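Local coordinates for protein SalCYP truncation (Salinispora tropica, PDB 7ABB) that belongs to the cytochrome P450 family and holds heme c in a pocket of its largely helical fold, at residues N311-F317 and Q329-A334; S42-L46 and D301-P306. One frame throughout, in Å; residues are numbered along the deposited sequence.

Contact 1. Residues N311-F317 and Q329-A334. With HEC (heme c), chain B.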
ATOM      1  N   ASN A 311      -2.629  14.277  -1.132  1.00 17.21           N
ATOM      2  CA  ASN A 311      -1.546  14.450  -0.169  1.00 16.26           C
ATOM      3  C   ASN A 311      -0.565  15.536  -0.571  1.00 19.28           C
ATOM      4  O   ASN A 311       0.403  15.795   0.167  1.00 19.49           O
ATOM      5  CB  ASN A 311      -0.810  13.117   0.023  1.00 16.46           C
ATOM      6  CG  ASN A 311      -1.567  12.165   0.933  1.00 17.72           C
ATOM      7  OD1 ASN A 311      -2.456  12.571   1.678  1.00 17.67           O
ATOM      8  ND2 ASN A 311      -1.188  10.884   0.918  1.00 20.02           N
ATOM      9  N   TYR A 312      -0.778  16.174  -1.730  1.00 18.62           N
ATOM     10  CA  TYR A 312       0.004  17.313  -2.180  1.00 18.68           C
ATOM     11  C   TYR A 312      -0.822  18.585  -2.322  1.00 18.18           C
ATOM     12  O   TYR A 312      -0.346  19.552  -2.912  1.00 21.19           O
ATOM     13  CB  TYR A 312       0.676  16.998  -3.520  1.00 20.13           C
ATOM     14  CG  TYR A 312       1.928  16.154  -3.431  1.00 20.85           C
ATOM     15  CD1 TYR A 312       1.884  14.836  -2.973  1.00 19.09           C
ATOM     16  CD2 TYR A 312       3.134  16.668  -3.846  1.00 22.73           C
ATOM     17  CE1 TYR A 312       3.058  14.076  -2.917  1.00 19.26           C
ATOM     18  CE2 TYR A 312       4.296  15.919  -3.796  1.00 20.91           C
ATOM     19  CZ  TYR A 312       4.223  14.619  -3.321  1.00 19.96           C
ATOM     20  OH  TYR A 312       5.424  13.936  -3.307  1.00 21.42           O
ATOM     21  N   ASP A 313      -2.036  18.616  -1.808  1.00 19.24           N
ATOM     22  CA  ASP A 313      -2.866  19.826  -1.944  1.00 19.25           C
ATOM     23  C   ASP A 313      -2.254  20.966  -1.142  1.00 20.32           C
ATOM     24  O   ASP A 313      -2.179  20.864   0.085  1.00 22.04           O
ATOM     25  CB  ASP A 313      -4.266  19.511  -1.439  1.00 19.94           C
ATOM     26  CG  ASP A 313      -5.260  20.640  -1.673  1.00 19.80           C
ATOM     27  OD1 ASP A 313      -4.837  21.750  -1.991  1.00 21.36           O
ATOM     28  OD2 ASP A 313      -6.486  20.387  -1.545  1.00 20.96           O
ATOM     29  N   PRO A 314      -1.784  22.044  -1.773  1.00 21.18           N
ATOM     30  CA  PRO A 314      -1.125  23.112  -1.007  1.00 21.94           C
ATOM     31  C   PRO A 314      -2.061  23.855  -0.077  1.00 24.73           C
ATOM     32  O   PRO A 314      -1.582  24.584   0.797  1.00 28.22           O
ATOM     33  CB  PRO A 314      -0.550  24.020  -2.099  1.00 25.73           C
ATOM     34  CG  PRO A 314      -1.484  23.804  -3.289  1.00 27.72           C
ATOM     35  CD  PRO A 314      -1.887  22.355  -3.208  1.00 24.15           C
ATOM     36  N   ALA A 315      -3.372  23.659  -0.202  1.00 25.30           N
ATOM     37  CA  ALA A 315      -4.281  24.288   0.752  1.00 29.71           C
ATOM     38  C   ALA A 315      -4.149  23.645   2.126  1.00 27.51           C
ATOM     39  O   ALA A 315      -4.491  24.276   3.135  1.00 31.57           O
ATOM     40  CB  ALA A 315      -5.732  24.189   0.272  1.00 29.16           C
ATOM     41  N   VAL A 316      -3.640  22.409   2.170  1.00 24.21           N
ATOM     42  CA  VAL A 316      -3.507  21.641   3.397  1.00 22.60           C
ATOM     43  C   VAL A 316      -2.050  21.359   3.748  1.00 27.38           C
ATOM     44  O   VAL A 316      -1.691  21.334   4.931  1.00 26.14           O
ATOM     45  CB  VAL A 316      -4.300  20.324   3.273  1.00 21.47           C
ATOM     46  CG1 VAL A 316      -4.096  19.437   4.500  1.00 21.63           C
ATOM     47  CG2 VAL A 316      -5.774  20.632   3.081  1.00 22.05           C
ATOM     48  N   PHE A 317      -1.198  21.135   2.740  1.00 21.52           N
ATOM     49  CA  PHE A 317       0.203  20.773   2.944  1.00 21.00           C
ATOM     50  C   PHE A 317       1.091  21.809   2.266  1.00 23.79           C
ATOM     51  O   PHE A 317       1.490  21.640   1.101  1.00 26.30           O
ATOM     52  CB  PHE A 317       0.501  19.377   2.401  1.00 22.11           C
ATOM     53  CG  PHE A 317      -0.419  18.305   2.891  1.00 19.96           C
ATOM     54  CD1 PHE A 317      -0.121  17.590   4.037  1.00 19.06           C
ATOM     55  CD2 PHE A 317      -1.548  17.972   2.176  1.00 20.74           C
ATOM     56  CE1 PHE A 317      -0.939  16.588   4.488  1.00 18.23           C
ATOM     57  CE2 PHE A 317      -2.386  16.959   2.623  1.00 18.21           C
ATOM     58  CZ  PHE A 317      -2.061  16.255   3.776  1.00 17.87           C
ATOM     59  N   GLN A 329       1.605  19.963  10.375  1.00 29.87           N
ATOM     60  CA  GLN A 329       0.284  19.414  10.088  1.00 33.79           C
ATOM     61  C   GLN A 329       0.454  18.395   8.979  1.00 28.08           C
ATOM     62  O   GLN A 329       0.710  18.756   7.829  1.00 28.36           O
ATOM     63  CB  GLN A 329      -0.706  20.507   9.680  1.00 38.81           C
ATOM     64  CG  GLN A 329      -0.928  21.565  10.752  1.00 51.11           C
ATOM     65  CD  GLN A 329      -1.336  20.972  12.091  1.00 63.77           C
ATOM     66  OE1 GLN A 329      -2.118  20.023  12.150  1.00 70.93           O
ATOM     67  NE2 GLN A 329      -0.804  21.531  13.174  1.00 71.69           N
ATOM     68  N   ASN A 330       0.311  17.120   9.308  1.00 22.12           N
ATOM     69  CA  ASN A 330       0.434  16.064   8.308  1.00 20.59           C
ATOM     70  C   ASN A 330      -0.748  15.110   8.408  1.00 21.93           C
ATOM     71  O   ASN A 330      -0.594  13.914   8.713  1.00 21.13           O
ATOM     72  CB  ASN A 330       1.753  15.312   8.451  1.00 18.92           C
ATOM     73  CG  ASN A 330       1.984  14.377   7.309  1.00 22.78           C
ATOM     74  OD1 ASN A 330       1.265  14.417   6.310  1.00 20.68           O
ATOM     75  ND2 ASN A 330       2.988  13.501   7.443  1.00 22.17           N
ATOM     76  N   PRO A 331      -1.925  15.589   8.112  1.00 19.06           N
ATOM     77  CA  PRO A 331      -3.130  14.753   8.110  1.00 18.71           C
ATOM     78  C   PRO A 331      -3.282  13.973   6.808  1.00 18.89           C
ATOM     79  O   PRO A 331      -4.350  13.939   6.199  1.00 19.72           O
ATOM     80  CB  PRO A 331      -4.244  15.785   8.295  1.00 20.51           C
ATOM     81  CG  PRO A 331      -3.734  16.925   7.490  1.00 21.96           C
ATOM     82  CD  PRO A 331      -2.263  17.000   7.813  1.00 20.22           C
ATOM     83  N   HIS A 332      -2.203  13.319   6.383  1.00 17.52           N
ATOM     84  CA  HIS A 332      -2.219  12.667   5.086  1.00 14.86           C
ATOM     85  C   HIS A 332      -3.202  11.490   5.103  1.00 16.20           C
ATOM     86  O   HIS A 332      -3.577  10.961   6.155  1.00 18.81           O
ATOM     87  CB  HIS A 332      -0.819  12.186   4.714  1.00 16.91           C
ATOM     88  CG  HIS A 332      -0.353  11.023   5.526  1.00 18.13           C
ATOM     89  ND1 HIS A 332      -0.830   9.748   5.308  1.00 18.73           N
ATOM     90  CD2 HIS A 332       0.479  10.941   6.593  1.00 18.84           C
ATOM     91  CE1 HIS A 332      -0.278   8.923   6.180  1.00 20.35           C
ATOM     92  NE2 HIS A 332       0.513   9.620   6.975  1.00 19.43           N
ATOM     93  N   ILE A 333      -3.612  11.087   3.903  1.00 20.86           N
ATOM     94  CA  ILE A 333      -4.461   9.905   3.724  1.00 19.49           C
ATOM     95  C   ILE A 333      -3.765   8.879   2.828  1.00 20.65           C
ATOM     96  O   ILE A 333      -4.351   8.356   1.875  1.00 19.09           O
ATOM     97  CB  ILE A 333      -5.851  10.280   3.173  1.00 20.98           C
ATOM     98  CG1 ILE A 333      -5.763  11.138   1.897  1.00 20.54           C
ATOM     99  CG2 ILE A 333      -6.630  11.031   4.222  1.00 23.71           C
ATOM    100  CD1 ILE A 333      -7.050  11.164   1.111  1.00 24.67           C
ATOM    101  N   ALA A 334      -2.503   8.570   3.135  1.00 18.24           N
ATOM    102  CA  ALA A 334      -1.778   7.555   2.391  1.00 17.82           C
ATOM    103  C   ALA A 334      -2.484   6.223   2.416  1.00 18.19           C
ATOM    104  O   ALA A 334      -2.252   5.388   1.532  1.00 17.20           O
ATOM    105  CB  ALA A 334      -0.384   7.383   2.971  1.00 18.33           C
TER
HETATM  106 FE   HEC B 501      -3.836  -1.412   2.165  1.00 17.53          FE
HETATM  107  CHA HEC B 501      -7.150  -0.888   1.398  1.00 17.86           C
HETATM  108  CHB HEC B 501      -3.120   1.684   0.884  1.00 15.28           C
HETATM  109  CHC HEC B 501      -0.535  -1.896   2.956  1.00 16.76           C
HETATM  110  CHD HEC B 501      -4.500  -4.620   3.091  1.00 18.73           C
HETATM  111  NA  HEC B 501      -4.908   0.066   1.308  1.00 17.11           N
HETATM  112  C1A HEC B 501      -6.288   0.129   1.114  1.00 17.29           C
HETATM  113  C2A HEC B 501      -6.688   1.404   0.555  1.00 18.43           C
HETATM  114  C3A HEC B 501      -5.549   2.108   0.432  1.00 18.94           C
HETATM  115  C4A HEC B 501      -4.446   1.298   0.887  1.00 15.59           C
HETATM  116  CMA HEC B 501      -5.373   3.530  -0.131  1.00 17.97           C
HETATM  117  CAA HEC B 501      -8.149   1.871   0.218  1.00 17.31           C
HETATM  118  CBA HEC B 501      -8.608   1.502  -1.188  1.00 21.19           C
HETATM  119  CGA HEC B 501     -10.006   2.046  -1.430  1.00 19.03           C
HETATM  120  O1A HEC B 501     -10.532   1.696  -2.511  1.00 23.43           O
HETATM  121  O2A HEC B 501     -10.525   2.788  -0.555  1.00 19.20           O
HETATM  122  NB  HEC B 501      -2.150  -0.350   1.911  1.00 15.88           N
HETATM  123  C1B HEC B 501      -2.065   0.934   1.402  1.00 17.42           C
HETATM  124  C2B HEC B 501      -0.702   1.356   1.525  1.00 17.41           C
HETATM  125  C3B HEC B 501       0.002   0.376   2.121  1.00 16.58           C
HETATM  126  C4B HEC B 501      -0.881  -0.715   2.350  1.00 16.64           C
HETATM  127  CMB HEC B 501      -0.259   2.756   1.055  1.00 18.92           C
HETATM  128  CAB HEC B 501       1.454   0.225   2.494  1.00 18.96           C
HETATM  129  CBB HEC B 501       2.272   1.475   2.508  1.00 24.71           C
HETATM  130  NC  HEC B 501      -2.737  -2.981   2.856  1.00 17.62           N
HETATM  131  C1C HEC B 501      -1.405  -2.930   3.198  1.00 17.17           C
HETATM  132  C2C HEC B 501      -1.038  -4.166   3.836  1.00 16.81           C
HETATM  133  C3C HEC B 501      -2.137  -4.951   3.895  1.00 17.12           C
HETATM  134  C4C HEC B 501      -3.203  -4.211   3.259  1.00 17.12           C
HETATM  135  CMC HEC B 501       0.367  -4.461   4.365  1.00 16.62           C
HETATM  136  CAC HEC B 501      -2.336  -6.378   4.431  1.00 20.95           C
HETATM  137  CBC HEC B 501      -1.332  -6.955   5.430  1.00 42.76           C
HETATM  138  ND  HEC B 501      -5.492  -2.525   2.201  1.00 16.02           N
HETATM  139  C1D HEC B 501      -5.523  -3.850   2.638  1.00 18.87           C
HETATM  140  C2D HEC B 501      -6.874  -4.307   2.560  1.00 19.32           C
HETATM  141  C3D HEC B 501      -7.709  -3.190   2.040  1.00 20.45           C
HETATM  142  C4D HEC B 501      -6.769  -2.104   1.864  1.00 18.52           C
HETATM  143  CMD HEC B 501      -7.354  -5.716   2.932  1.00 20.45           C
HETATM  144  CAD HEC B 501      -9.223  -3.180   1.767  1.00 20.74           C
HETATM  145  CBD HEC B 501      -9.909  -2.670   3.011  1.00 18.15           C
HETATM  146  CGD HEC B 501     -11.400  -2.540   2.766  1.00 23.69           C
HETATM  147  O1D HEC B 501     -12.160  -2.411   3.750  1.00 21.43           O
HETATM  148  O2D HEC B 501     -11.794  -2.568   1.583  1.00 24.00           O
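This contact folds the cytochrome P450 meander, the irregular chain between helix 307-310 and the heme-binding loop, back on itself: both segments lack helix and strand, yet they bury 283 Å² between them. Q329 starts the second segment with its backbone, its O lying 4.1 Å from F317 CD1 while the end of its side chain leads away. N330 points its CB away from 311-317, but its amide returns to place OD1 3.6 Å from F317 CE1. P331 is the centre of an inverse gamma turn, closed by a weak H332 N to N330 O bond of 2.9 Å. The P331 ring lies against apolar groups, with P331 CD 3.6 Å from F317 CE1 and P331 CG 3.9 Å from V316 CG1. These two residues are brought there by the D313 turn, in which V316 N and F317 N both donate to D313 O (3.0 and 2.8 Å) and A315 N to D313 OD1 (3.0 Å, an Asx turn). H332 brings CA to 3.8 Å from F317 CZ; its imidazole accepts from A334 N at ND1 (3.0 Å), while NE2 bonds E273 on helix 268-278, the helix of the ExxR motif (E274, R277). I333 makes the one hydrogen bond between the segments, from its N to N311 OD1 (2.9 Å, 169° at the hydrogen, hence nearly linear). N311 ND2 bonds the hydroxyl OG of S280, so the one amide links the backbone of I333 to the side chain of S280. A334 leads into the heme pocket, its O 3.3 Å from CMB of the heme c.

Contact 2. Residues S42-L46 and D301-P306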
ATOM      1  N   SER A  42     -13.951   7.556 -20.360  1.00 37.41           N
ATOM      2  CA  SER A  42     -13.941   8.866 -19.719  1.00 31.33           C
ATOM      3  C   SER A  42     -14.079   8.713 -18.212  1.00 28.19           C
ATOM      4  O   SER A  42     -14.580   7.690 -17.727  1.00 28.07           O
ATOM      5  CB  SER A  42     -15.044   9.774 -20.270  1.00 36.40           C
ATOM      6  OG  SER A  42     -16.267   9.585 -19.569  1.00 42.39           O
ATOM      7  N   PHE A  43     -13.607   9.716 -17.468  1.00 24.17           N
ATOM      8  CA  PHE A  43     -13.632   9.682 -16.009  1.00 21.89           C
ATOM      9  C   PHE A  43     -13.240  11.043 -15.457  1.00 23.28           C
ATOM     10  O   PHE A  43     -12.532  11.822 -16.105  1.00 24.92           O
ATOM     11  CB  PHE A  43     -12.710   8.589 -15.441  1.00 22.55           C
ATOM     12  CG  PHE A  43     -11.266   8.697 -15.880  1.00 23.38           C
ATOM     13  CD1 PHE A  43     -10.832   8.084 -17.049  1.00 26.98           C
ATOM     14  CD2 PHE A  43     -10.329   9.375 -15.101  1.00 21.47           C
ATOM     15  CE1 PHE A  43      -9.500   8.164 -17.442  1.00 29.58           C
ATOM     16  CE2 PHE A  43      -9.004   9.464 -15.497  1.00 22.62           C
ATOM     17  CZ  PHE A  43      -8.592   8.855 -16.663  1.00 24.47           C
ATOM     18  N   TRP A  44     -13.711  11.317 -14.249  1.00 20.30           N
ATOM     19  CA  TRP A  44     -13.301  12.486 -13.491  1.00 19.13           C
ATOM     20  C   TRP A  44     -12.158  12.139 -12.546  1.00 20.14           C
ATOM     21  O   TRP A  44     -12.072  11.015 -12.031  1.00 21.42           O
ATOM     22  CB  TRP A  44     -14.475  13.046 -12.689  1.00 20.49           C
ATOM     23  CG  TRP A  44     -15.446  13.845 -13.515  1.00 21.69           C
ATOM     24  CD1 TRP A  44     -16.616  13.410 -14.081  1.00 24.86           C
ATOM     25  CD2 TRP A  44     -15.334  15.243 -13.868  1.00 22.55           C
ATOM     26  NE1 TRP A  44     -17.229  14.442 -14.757  1.00 24.88           N
ATOM     27  CE2 TRP A  44     -16.472  15.571 -14.634  1.00 26.29           C
ATOM     28  CE3 TRP A  44     -14.393  16.241 -13.599  1.00 22.52           C
ATOM     29  CZ2 TRP A  44     -16.690  16.850 -15.139  1.00 24.46           C
ATOM     30  CZ3 TRP A  44     -14.609  17.506 -14.104  1.00 23.53           C
ATOM     31  CH2 TRP A  44     -15.742  17.800 -14.867  1.00 26.35           C
ATOM     32  N   VAL A  45     -11.285  13.117 -12.319  1.00 17.70           N
ATOM     33  CA  VAL A  45     -10.189  13.016 -11.362  1.00 16.75           C
ATOM     34  C   VAL A  45     -10.331  14.145 -10.353  1.00 19.69           C
ATOM     35  O   VAL A  45     -10.141  15.324 -10.699  1.00 19.54           O
ATOM     36  CB  VAL A  45      -8.818  13.076 -12.053  1.00 17.41           C
ATOM     37  CG1 VAL A  45      -7.704  12.915 -11.026  1.00 20.33           C
ATOM     38  CG2 VAL A  45      -8.713  12.015 -13.140  1.00 19.34           C
ATOM     39  N   LEU A  46     -10.661  13.810  -9.109  1.00 19.24           N
ATOM     40  CA  LEU A  46     -10.681  14.813  -8.054  1.00 18.09           C
ATOM     41  C   LEU A  46      -9.257  15.214  -7.696  1.00 18.65           C
ATOM     42  O   LEU A  46      -8.331  14.405  -7.753  1.00 18.74           O
ATOM     43  CB  LEU A  46     -11.409  14.305  -6.816  1.00 18.91           C
ATOM     44  CG  LEU A  46     -12.861  13.900  -7.057  1.00 19.37           C
ATOM     45  CD1 LEU A  46     -13.557  13.691  -5.732  1.00 23.16           C
ATOM     46  CD2 LEU A  46     -13.682  14.916  -7.854  1.00 19.07           C
ATOM     47  N   ASP A 301     -20.733   8.355 -13.776  1.00 24.53           N
ATOM     48  CA  ASP A 301     -19.332   8.674 -14.006  1.00 22.44           C
ATOM     49  C   ASP A 301     -18.438   7.882 -13.071  1.00 23.02           C
ATOM     50  O   ASP A 301     -18.716   7.738 -11.872  1.00 23.01           O
ATOM     51  CB  ASP A 301     -19.060  10.159 -13.773  1.00 22.82           C
ATOM     52  CG  ASP A 301     -19.560  11.055 -14.902  1.00 26.89           C
ATOM     53  OD1 ASP A 301     -19.749  10.568 -16.037  1.00 29.42           O
ATOM     54  OD2 ASP A 301     -19.765  12.266 -14.652  1.00 25.57           O
ATOM     55  N   THR A 302     -17.321   7.416 -13.617  1.00 20.03           N
ATOM     56  CA  THR A 302     -16.210   6.956 -12.798  1.00 21.47           C
ATOM     57  C   THR A 302     -15.449   8.161 -12.273  1.00 20.43           C
ATOM     58  O   THR A 302     -15.228   9.128 -13.011  1.00 20.68           O
ATOM     59  CB  THR A 302     -15.302   6.058 -13.626  1.00 21.85           C
ATOM     60  OG1 THR A 302     -16.037   4.892 -14.020  1.00 27.51           O
ATOM     61  CG2 THR A 302     -14.058   5.646 -12.854  1.00 23.29           C
ATOM     62  N   VAL A 303     -15.100   8.118 -10.990  1.00 20.15           N
ATOM     63  CA  VAL A 303     -14.354   9.184 -10.332  1.00 19.98           C
ATOM     64  C   VAL A 303     -13.125   8.575  -9.674  1.00 18.61           C
ATOM     65  O   VAL A 303     -13.241   7.655  -8.871  1.00 20.47           O
ATOM     66  CB  VAL A 303     -15.210   9.912  -9.282  1.00 19.57           C
ATOM     67  CG1 VAL A 303     -14.449  11.058  -8.662  1.00 22.79           C
ATOM     68  CG2 VAL A 303     -16.487  10.435  -9.910  1.00 19.73           C
ATOM     69  N   LEU A 304     -11.956   9.121  -9.978  1.00 17.18           N
ATOM     70  CA  LEU A 304     -10.723   8.677  -9.345  1.00 16.90           C
ATOM     71  C   LEU A 304     -10.334   9.598  -8.196  1.00 18.09           C
ATOM     72  O   LEU A 304     -10.531  10.820  -8.255  1.00 18.27           O
ATOM     73  CB  LEU A 304      -9.573   8.609 -10.352  1.00 18.28           C
ATOM     74  CG  LEU A 304      -9.776   7.722 -11.575  1.00 22.48           C
ATOM     75  CD1 LEU A 304      -8.450   7.556 -12.301  1.00 24.21           C
ATOM     76  CD2 LEU A 304     -10.370   6.376 -11.184  1.00 37.71           C
ATOM     77  N   LEU A 305      -9.711   9.001  -7.177  1.00 19.29           N
ATOM     78  CA  LEU A 305      -9.347   9.660  -5.925  1.00 18.66           C
ATOM     79  C   LEU A 305      -7.836   9.544  -5.726  1.00 18.67           C
ATOM     80  O   LEU A 305      -7.371   8.822  -4.831  1.00 18.79           O
ATOM     81  CB  LEU A 305     -10.112   9.040  -4.756  1.00 18.53           C
ATOM     82  CG  LEU A 305     -11.645   9.021  -4.904  1.00 19.48           C
ATOM     83  CD1 LEU A 305     -12.277   8.422  -3.641  1.00 21.18           C
ATOM     84  CD2 LEU A 305     -12.172  10.376  -5.165  1.00 21.93           C
ATOM     85  N   PRO A 306      -7.031  10.240  -6.538  1.00 17.85           N
ATOM     86  CA  PRO A 306      -5.571  10.021  -6.475  1.00 17.22           C
ATOM     87  C   PRO A 306      -4.965  10.574  -5.191  1.00 19.54           C
ATOM     88  O   PRO A 306      -5.042  11.773  -4.906  1.00 18.25           O
ATOM     89  CB  PRO A 306      -5.046  10.757  -7.714  1.00 18.37           C
ATOM     90  CG  PRO A 306      -6.111  11.792  -7.997  1.00 20.37           C
ATOM     91  CD  PRO A 306      -7.398  11.111  -7.671  1.00 17.83           C
TER
HETATM   92  O   HOH W   1     -17.125   7.588 -16.444  1.00 31.68           O
HETATM   93  O   HOH W   2     -16.915  10.907 -17.265  1.00 34.39           O
HETATM   94  O   HOH W   3     -19.756  14.090 -16.552  1.00 38.74           O
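Two neighbouring parallel strands of the mixed β-sheet of the P450 fold meet here, 43-46 beside 302-304; their axes approach to 4.6 Å and make an angle of 27°. S42 precedes the ladder and is joined to it by water: one molecule donates to S42 O (2.9 Å) and accepts from T302 N (2.8 Å). F43 brings CE2 to 3.8 Å from L304 CD1, and its CA makes a CA-H...O contact of 3.4 Å with T302 O. W44 straddles V303 in parallel register, with W44 N donating to T302 O (2.9 Å) and W44 O accepting from L304 N (2.8 Å). Water 3 accepts from W44 NE1 (3.1 Å) and donates to D301 OD2 (2.6 Å), an oxygen that also takes the backbone NH of S298. V45 pairs with L304 on the sheet face opposite W44 and V303, and its CG1 touches P306 CG at 3.6 Å; Y22 of helix 19-29 packs on all three. L46 N continues the ladder to L304 O (3.1 Å), and its side chain sets CG 3.6 Å from V303 CG1. P306, the N-cap residue of helix 307-310, lies over the buried L46 O, which has no polar partner and meets P306 CD at 3.4 Å.

Contacts 1 and 2 follow one another along the chain, helix 307-310 running from the end of 301-306 to the start of 311-317; their centres are 19 Å apart and nearest atoms about 5 Å. Contact 2 is the more buried (7 of 11 touching residues, against 4 of 9) and the larger (481 against 283 Å²). Its polar part is a repeating backbone ladder joining segments over 250 residues apart, whereas contact 1 joins two parts of one long loop, with 11 residues between them, through one side-chain-to-backbone bond and apolar contacts of F317 and V316. Both rest on helix 49-56, where I52 and F56 serve each: I333 touches both, L46 the former and L305 the latter.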